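Long-range contact in spike protein S1 (PDB 5GYQ), which probably attaches the virion to the host cell through a receptor and so starts infection, this chain being its putative receptor-binding domain: residues Arg24-Val36 with Lys157-Ala169. Sequence-based numbering, arbitrary orientation.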
ATOM      1  N   ARG A  24       0.165   7.762   0.104  1.00 17.80           N
ATOM      2  CA  ARG A  24      -1.247   7.493   0.350  1.00 16.97           C
ATOM      3  C   ARG A  24      -2.143   8.235  -0.633  1.00 20.63           C
ATOM      4  O   ARG A  24      -1.899   9.394  -0.956  1.00 14.56           O
ATOM      5  CB  ARG A  24      -1.619   7.873   1.786  1.00 19.43           C
ATOM      6  CG  ARG A  24      -3.119   7.917   2.063  1.00 18.95           C
ATOM      7  CD  ARG A  24      -3.400   7.809   3.552  1.00 20.57           C
ATOM      8  NE  ARG A  24      -3.039   6.489   4.065  1.00 22.60           N
ATOM      9  CZ  ARG A  24      -3.113   6.133   5.344  1.00 24.19           C
ATOM     10  NH1 ARG A  24      -3.534   7.000   6.257  1.00 21.31           N
ATOM     11  NH2 ARG A  24      -2.762   4.908   5.711  1.00 21.56           N
ATOM     12  N   TYR A  25      -3.176   7.550  -1.109  1.00 16.77           N
ATOM     13  CA  TYR A  25      -4.191   8.166  -1.954  1.00 21.10           C
ATOM     14  C   TYR A  25      -5.568   7.878  -1.375  1.00 25.37           C
ATOM     15  O   TYR A  25      -5.932   6.722  -1.157  1.00 24.34           O
ATOM     16  CB  TYR A  25      -4.089   7.655  -3.393  1.00 19.34           C
ATOM     17  CG  TYR A  25      -2.719   7.857  -4.001  1.00 26.70           C
ATOM     18  CD1 TYR A  25      -2.415   9.014  -4.707  1.00 27.80           C
ATOM     19  CD2 TYR A  25      -1.724   6.896  -3.857  1.00 24.24           C
ATOM     20  CE1 TYR A  25      -1.160   9.206  -5.257  1.00 22.96           C
ATOM     21  CE2 TYR A  25      -0.470   7.080  -4.402  1.00 22.15           C
ATOM     22  CZ  TYR A  25      -0.192   8.234  -5.100  1.00 29.49           C
ATOM     23  OH  TYR A  25       1.059   8.415  -5.643  1.00 35.48           O
ATOM     24  N   MET A  26      -6.329   8.932  -1.109  1.00 20.94           N
ATOM     25  CA  MET A  26      -7.643   8.773  -0.505  1.00 26.90           C
ATOM     26  C   MET A  26      -8.758   8.897  -1.540  1.00 30.53           C
ATOM     27  O   MET A  26      -8.828   9.871  -2.285  1.00 31.69           O
ATOM     28  CB  MET A  26      -7.834   9.795   0.616  1.00 30.25           C
ATOM     29  CG  MET A  26      -6.921   9.563   1.810  1.00 30.70           C
ATOM     30  SD  MET A  26      -7.072  10.837   3.077  1.00 76.76           S
ATOM     31  CE  MET A  26      -6.104  10.116   4.402  1.00 52.14           C
ATOM     32  N   LEU A  27      -9.616   7.882  -1.575  1.00 29.68           N
ATOM     33  CA  LEU A  27     -10.760   7.823  -2.477  1.00 27.76           C
ATOM     34  C   LEU A  27     -12.058   7.969  -1.694  1.00 30.75           C
ATOM     35  O   LEU A  27     -12.345   7.173  -0.788  1.00 28.54           O
ATOM     36  CB  LEU A  27     -10.775   6.509  -3.256  1.00 24.36           C
ATOM     37  CG  LEU A  27      -9.449   6.012  -3.832  1.00 27.32           C
ATOM     38  CD1 LEU A  27      -9.657   4.692  -4.558  1.00 35.62           C
ATOM     39  CD2 LEU A  27      -8.843   7.049  -4.759  1.00 37.87           C
ATOM     40  N   TYR A  28     -12.838   8.980  -2.061  1.00 30.11           N
ATOM     41  CA  TYR A  28     -14.069   9.314  -1.357  1.00 39.70           C
ATOM     42  C   TYR A  28     -15.099   9.927  -2.304  1.00 43.86           C
ATOM     43  O   TYR A  28     -14.759  10.790  -3.115  1.00 43.51           O
ATOM     44  CB  TYR A  28     -13.769  10.278  -0.204  1.00 35.51           C
ATOM     45  CG  TYR A  28     -14.987  10.698   0.582  1.00 46.77           C
ATOM     46  CD1 TYR A  28     -15.630  11.899   0.315  1.00 54.09           C
ATOM     47  CD2 TYR A  28     -15.496   9.892   1.591  1.00 51.29           C
ATOM     48  CE1 TYR A  28     -16.746  12.286   1.032  1.00 53.64           C
ATOM     49  CE2 TYR A  28     -16.613  10.271   2.313  1.00 52.03           C
ATOM     50  CZ  TYR A  28     -17.233  11.469   2.029  1.00 56.90           C
ATOM     51  OH  TYR A  28     -18.345  11.853   2.742  1.00 69.26           O
ATOM     52  N   ASP A  29     -16.347   9.473  -2.194  1.00 38.28           N
ATOM     53  CA  ASP A  29     -17.465  10.004  -2.979  1.00 39.13           C
ATOM     54  C   ASP A  29     -17.159  10.006  -4.476  1.00 34.09           C
ATOM     55  O   ASP A  29     -17.145  11.061  -5.111  1.00 35.55           O
ATOM     56  CB  ASP A  29     -17.816  11.420  -2.505  1.00 47.57           C
ATOM     57  CG  ASP A  29     -19.146  11.920  -3.055  1.00 56.90           C
ATOM     58  OD1 ASP A  29     -19.380  13.148  -3.010  1.00 48.25           O
ATOM     59  OD2 ASP A  29     -19.955  11.095  -3.530  1.00 46.98           O
ATOM     60  N   CYS A  30     -16.915   8.824  -5.036  1.00 38.35           N
ATOM     61  CA  CYS A  30     -16.495   8.731  -6.430  1.00 27.28           C
ATOM     62  C   CYS A  30     -16.637   7.338  -7.043  1.00 28.55           C
ATOM     63  O   CYS A  30     -16.867   6.340  -6.349  1.00 32.49           O
ATOM     64  CB  CYS A  30     -15.037   9.178  -6.565  1.00 37.93           C
ATOM     65  SG  CYS A  30     -13.850   8.038  -5.801  1.00 37.44           S
ATOM     66  N   VAL A  31     -16.492   7.294  -8.363  1.00 30.89           N
ATOM     67  CA  VAL A  31     -16.425   6.043  -9.103  1.00 29.90           C
ATOM     68  C   VAL A  31     -14.960   5.710  -9.361  1.00 35.13           C
ATOM     69  O   VAL A  31     -14.200   6.550  -9.840  1.00 32.76           O
ATOM     70  CB  VAL A  31     -17.194   6.125 -10.435  1.00 32.99           C
ATOM     71  CG1 VAL A  31     -17.209   4.775 -11.121  1.00 30.38           C
ATOM     72  CG2 VAL A  31     -18.613   6.612 -10.198  1.00 31.99           C
ATOM     73  N   PHE A  32     -14.568   4.483  -9.038  1.00 36.52           N
ATOM     74  CA  PHE A  32     -13.173   4.076  -9.108  1.00 34.44           C
ATOM     75  C   PHE A  32     -13.015   2.759  -9.857  1.00 37.21           C
ATOM     76  O   PHE A  32     -13.783   1.823  -9.649  1.00 39.72           O
ATOM     77  CB  PHE A  32     -12.588   3.962  -7.697  1.00 33.07           C
ATOM     78  CG  PHE A  32     -11.158   3.505  -7.665  1.00 35.34           C
ATOM     79  CD1 PHE A  32     -10.815   2.294  -7.086  1.00 36.48           C
ATOM     80  CD2 PHE A  32     -10.155   4.288  -8.210  1.00 33.29           C
ATOM     81  CE1 PHE A  32      -9.498   1.872  -7.052  1.00 30.90           C
ATOM     82  CE2 PHE A  32      -8.836   3.871  -8.181  1.00 33.72           C
ATOM     83  CZ  PHE A  32      -8.509   2.662  -7.602  1.00 32.77           C
ATOM     84  N   ASP A  33     -12.020   2.694 -10.734  1.00 35.96           N
ATOM     85  CA  ASP A  33     -11.742   1.472 -11.478  1.00 39.76           C
ATOM     86  C   ASP A  33     -10.790   0.577 -10.692  1.00 34.65           C
ATOM     87  O   ASP A  33      -9.572   0.723 -10.779  1.00 32.53           O
ATOM     88  CB  ASP A  33     -11.161   1.800 -12.856  1.00 36.30           C
ATOM     89  CG  ASP A  33     -11.002   0.568 -13.731  1.00 48.01           C
ATOM     90  OD1 ASP A  33     -10.294   0.654 -14.758  1.00 50.28           O
ATOM     91  OD2 ASP A  33     -11.580  -0.489 -13.395  1.00 47.12           O
ATOM     92  N   PHE A  34     -11.360  -0.354  -9.931  1.00 41.57           N
ATOM     93  CA  PHE A  34     -10.588  -1.224  -9.048  1.00 43.69           C
ATOM     94  C   PHE A  34      -9.622  -2.141  -9.790  1.00 37.89           C
ATOM     95  O   PHE A  34      -8.655  -2.631  -9.209  1.00 39.95           O
ATOM     96  CB  PHE A  34     -11.529  -2.074  -8.191  1.00 40.69           C
ATOM     97  CG  PHE A  34     -12.025  -1.377  -6.959  1.00 32.47           C
ATOM     98  CD1 PHE A  34     -13.078  -0.479  -7.030  1.00 37.21           C
ATOM     99  CD2 PHE A  34     -11.443  -1.625  -5.727  1.00 33.33           C
ATOM    100  CE1 PHE A  34     -13.538   0.163  -5.894  1.00 39.50           C
ATOM    101  CE2 PHE A  34     -11.897  -0.990  -4.590  1.00 37.26           C
ATOM    102  CZ  PHE A  34     -12.949  -0.092  -4.674  1.00 37.50           C
ATOM    103  N   THR A  35      -9.894  -2.372 -11.070  1.00 34.51           N
ATOM    104  CA  THR A  35      -9.077  -3.256 -11.896  1.00 34.81           C
ATOM    105  C   THR A  35      -7.611  -2.823 -11.923  1.00 32.41           C
ATOM    106  O   THR A  35      -6.705  -3.657 -11.984  1.00 30.58           O
ATOM    107  CB  THR A  35      -9.616  -3.308 -13.341  1.00 45.23           C
ATOM    108  OG1 THR A  35     -10.996  -3.694 -13.322  1.00 54.51           O
ATOM    109  CG2 THR A  35      -8.830  -4.303 -14.176  1.00 45.27           C
ATOM    110  N   VAL A  36      -7.390  -1.514 -11.862  1.00 28.99           N
ATOM    111  CA  VAL A  36      -6.051  -0.945 -11.947  1.00 25.87           C
ATOM    112  C   VAL A  36      -5.160  -1.412 -10.797  1.00 27.98           C
ATOM    113  O   VAL A  36      -3.970  -1.670 -10.988  1.00 32.80           O
ATOM    114  CB  VAL A  36      -6.105   0.599 -11.956  1.00 36.75           C
ATOM    115  CG1 VAL A  36      -4.705   1.186 -12.067  1.00 34.05           C
ATOM    116  CG2 VAL A  36      -6.983   1.091 -13.097  1.00 31.84           C
ATOM    117  N   LYS A 157     -13.559   1.134   4.077  1.00 33.75           N
ATOM    118  CA  LYS A 157     -14.535   1.505   5.095  1.00 31.36           C
ATOM    119  C   LYS A 157     -15.926   1.098   4.625  1.00 40.16           C
ATOM    120  O   LYS A 157     -16.274   1.298   3.460  1.00 32.77           O
ATOM    121  CB  LYS A 157     -14.475   3.004   5.402  1.00 36.15           C
ATOM    122  CG  LYS A 157     -13.682   3.333   6.664  1.00 49.13           C
ATOM    123  CD  LYS A 157     -13.208   4.782   6.683  1.00 57.85           C
ATOM    124  CE  LYS A 157     -14.369   5.767   6.691  1.00 64.95           C
ATOM    125  NZ  LYS A 157     -14.935   5.967   8.056  1.00 59.85           N
ATOM    126  N   PRO A 158     -16.721   0.507   5.528  1.00 44.38           N
ATOM    127  CA  PRO A 158     -18.052   0.011   5.167  1.00 45.06           C
ATOM    128  C   PRO A 158     -18.979   1.124   4.691  1.00 46.41           C
ATOM    129  O   PRO A 158     -18.880   2.259   5.160  1.00 40.61           O
ATOM    130  CB  PRO A 158     -18.565  -0.608   6.473  1.00 44.85           C
ATOM    131  CG  PRO A 158     -17.777   0.051   7.546  1.00 48.01           C
ATOM    132  CD  PRO A 158     -16.423   0.297   6.956  1.00 37.97           C
ATOM    133  N   ALA A 159     -19.861   0.792   3.755  1.00 41.65           N
ATOM    134  CA  ALA A 159     -20.832   1.748   3.246  1.00 44.52           C
ATOM    135  C   ALA A 159     -21.765   2.192   4.365  1.00 51.29           C
ATOM    136  O   ALA A 159     -22.222   1.374   5.165  1.00 56.51           O
ATOM    137  CB  ALA A 159     -21.621   1.143   2.097  1.00 42.79           C
ATOM    138  N   ALA A 160     -22.036   3.490   4.425  1.00 61.40           N
ATOM    139  CA  ALA A 160     -22.893   4.038   5.466  1.00 67.37           C
ATOM    140  C   ALA A 160     -23.629   5.276   4.970  1.00 80.92           C
ATOM    141  O   ALA A 160     -23.308   6.399   5.356  1.00 83.47           O
ATOM    142  CB  ALA A 160     -22.077   4.365   6.705  1.00 68.31           C
ATOM    143  N   GLY A 161     -24.618   5.060   4.108  1.00 80.27           N
ATOM    144  CA  GLY A 161     -25.398   6.149   3.554  1.00 81.66           C
ATOM    145  C   GLY A 161     -24.982   6.480   2.136  1.00 78.27           C
ATOM    146  O   GLY A 161     -24.511   5.616   1.397  1.00 81.43           O
ATOM    147  N   SER A 162     -25.161   7.739   1.752  1.00 89.26           N
ATOM    148  CA  SER A 162     -24.777   8.192   0.422  1.00 83.05           C
ATOM    149  C   SER A 162     -23.295   8.543   0.375  1.00 82.25           C
ATOM    150  O   SER A 162     -22.576   8.357   1.360  1.00 85.08           O
ATOM    151  CB  SER A 162     -25.626   9.393   0.004  1.00 89.15           C
ATOM    152  OG  SER A 162     -26.164  10.053   1.137  1.00 95.11           O
ATOM    153  N   LYS A 163     -22.852   9.047  -0.775  1.00 64.28           N
ATOM    154  CA  LYS A 163     -21.450   9.390  -1.001  1.00 62.34           C
ATOM    155  C   LYS A 163     -20.549   8.187  -0.743  1.00 53.24           C
ATOM    156  O   LYS A 163     -19.932   8.066   0.317  1.00 54.02           O
ATOM    157  CB  LYS A 163     -21.036  10.572  -0.124  1.00 61.62           C
ATOM    158  CG  LYS A 163     -21.914  11.797  -0.309  1.00 64.53           C
ATOM    159  CD  LYS A 163     -21.763  12.761   0.853  1.00 82.28           C
ATOM    160  CE  LYS A 163     -22.842  13.831   0.824  1.00 79.03           C
ATOM    161  NZ  LYS A 163     -22.808  14.679   2.046  1.00 76.18           N
ATOM    162  N   LEU A 164     -20.489   7.294  -1.724  1.00 42.74           N
ATOM    163  CA  LEU A 164     -19.714   6.070  -1.606  1.00 37.37           C
ATOM    164  C   LEU A 164     -18.648   5.994  -2.690  1.00 36.66           C
ATOM    165  O   LEU A 164     -18.642   6.794  -3.628  1.00 34.93           O
ATOM    166  CB  LEU A 164     -20.630   4.848  -1.695  1.00 39.61           C
ATOM    167  CG  LEU A 164     -21.820   4.805  -0.735  1.00 47.85           C
ATOM    168  CD1 LEU A 164     -22.672   3.573  -0.999  1.00 41.89           C
ATOM    169  CD2 LEU A 164     -21.350   4.843   0.712  1.00 44.84           C
ATOM    170  N   VAL A 165     -17.742   5.032  -2.548  1.00 30.74           N
ATOM    171  CA  VAL A 165     -16.797   4.713  -3.605  1.00 32.84           C
ATOM    172  C   VAL A 165     -17.275   3.459  -4.329  1.00 35.33           C
ATOM    173  O   VAL A 165     -17.265   2.367  -3.759  1.00 27.28           O
ATOM    174  CB  VAL A 165     -15.375   4.490  -3.064  1.00 30.73           C
ATOM    175  CG1 VAL A 165     -14.416   4.206  -4.213  1.00 31.51           C
ATOM    176  CG2 VAL A 165     -14.918   5.697  -2.263  1.00 30.07           C
ATOM    177  N   CYS A 166     -17.703   3.615  -5.577  1.00 35.12           N
ATOM    178  CA  CYS A 166     -18.255   2.484  -6.324  1.00 28.92           C
ATOM    179  C   CYS A 166     -17.380   2.085  -7.512  1.00 29.75           C
ATOM    180  O   CYS A 166     -16.823   2.941  -8.190  1.00 35.57           O
ATOM    181  CB  CYS A 166     -19.674   2.808  -6.799  1.00 37.55           C
ATOM    182  SG  CYS A 166     -20.921   2.791  -5.481  1.00 53.13           S
ATOM    183  N   PRO A 167     -17.264   0.774  -7.770  1.00 24.93           N
ATOM    184  CA  PRO A 167     -16.418   0.269  -8.858  1.00 32.60           C
ATOM    185  C   PRO A 167     -17.017   0.505 -10.243  1.00 34.27           C
ATOM    186  O   PRO A 167     -18.222   0.727 -10.358  1.00 35.99           O
ATOM    187  CB  PRO A 167     -16.329  -1.227  -8.558  1.00 31.10           C
ATOM    188  CG  PRO A 167     -17.609  -1.532  -7.860  1.00 31.71           C
ATOM    189  CD  PRO A 167     -17.918  -0.318  -7.029  1.00 26.75           C
ATOM    190  N   VAL A 168     -16.180   0.457 -11.278  1.00 37.22           N
ATOM    191  CA  VAL A 168     -16.668   0.563 -12.650  1.00 42.37           C
ATOM    192  C   VAL A 168     -16.900  -0.829 -13.226  1.00 39.65           C
ATOM    193  O   VAL A 168     -16.254  -1.798 -12.822  1.00 44.48           O
ATOM    194  CB  VAL A 168     -15.689   1.350 -13.566  1.00 45.10           C
ATOM    195  CG1 VAL A 168     -15.040   2.494 -12.809  1.00 44.54           C
ATOM    196  CG2 VAL A 168     -14.634   0.433 -14.176  1.00 47.31           C
ATOM    197  N   ALA A 169     -17.834  -0.925 -14.167  1.00 44.77           N
ATOM    198  CA  ALA A 169     -18.151  -2.198 -14.799  1.00 40.40           C
ATOM    199  C   ALA A 169     -17.662  -2.228 -16.242  1.00 35.80           C
ATOM    200  O   ALA A 169     -17.103  -3.229 -16.696  1.00 52.30           O
ATOM    201  CB  ALA A 169     -19.648  -2.460 -14.741  1.00 35.25           C
TER
HETATM  202  O   HOH W   1     -17.417   7.985  -0.130  1.00 44.62           O
HETATM  203  O   HOH W   2     -13.816  -1.735 -11.040  1.00 32.82           O
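The Phe34 ring meets Pro167 obliquely, its CD1 lying 3.7 Å from Pro167 CB, and Val165 CG1 approaches it from farther off. One face of Phe34 takes CD1 of Phe32, offset toward the rim, while CE1 of Phe34 sits in plane at the edge of the Phe32 ring; Leu27 CD1 lies over the centre of one Phe32 face. Val165 wedges into this group with its two methyls parted: CG1, anti to the backbone N (chi1 -178°), packs on Phe32 CB, and CG2 presses on the Leu27 carbonyl, 3.3 Å from its O. On the other face of the sheet, CG1 of Val31 and CG1 of Val168 touch at 3.6 Å.

Between these layers, strands 30-32 and 165-167 run parallel. Cys30 N donates to Leu164 O, Cys30 O accepts from Cys166 N at 3.0 Å, and Phe32 N reaches Cys166 O at 2.9 Å in the straightest of these bonds (166°). Water bridges both ends of the ladder: one water joins Asp29 N to Lys163 O, another Phe34 N to Val168 O. Asp29 OD2 lies 3.6 Å from Lys163 CB, yet it accepts a hydrogen bond from Gln3 NE2, whereas the extended lysine carries its NZ away.

With strand 4-5 the pair forms a small three-stranded parallel sheet beside the antiparallel core of the domain. Disulfide Cys30-Cys6 ties strand 30-32 to the residue after strand 4-5, and Cys166-Cys60 ties strand 165-167 to the chain just ahead of strand 63-71. Backbone hydrogen bonds and apolar packing thus join the N- and C-terminal segments without a salt bridge, each strand being separately cross-linked.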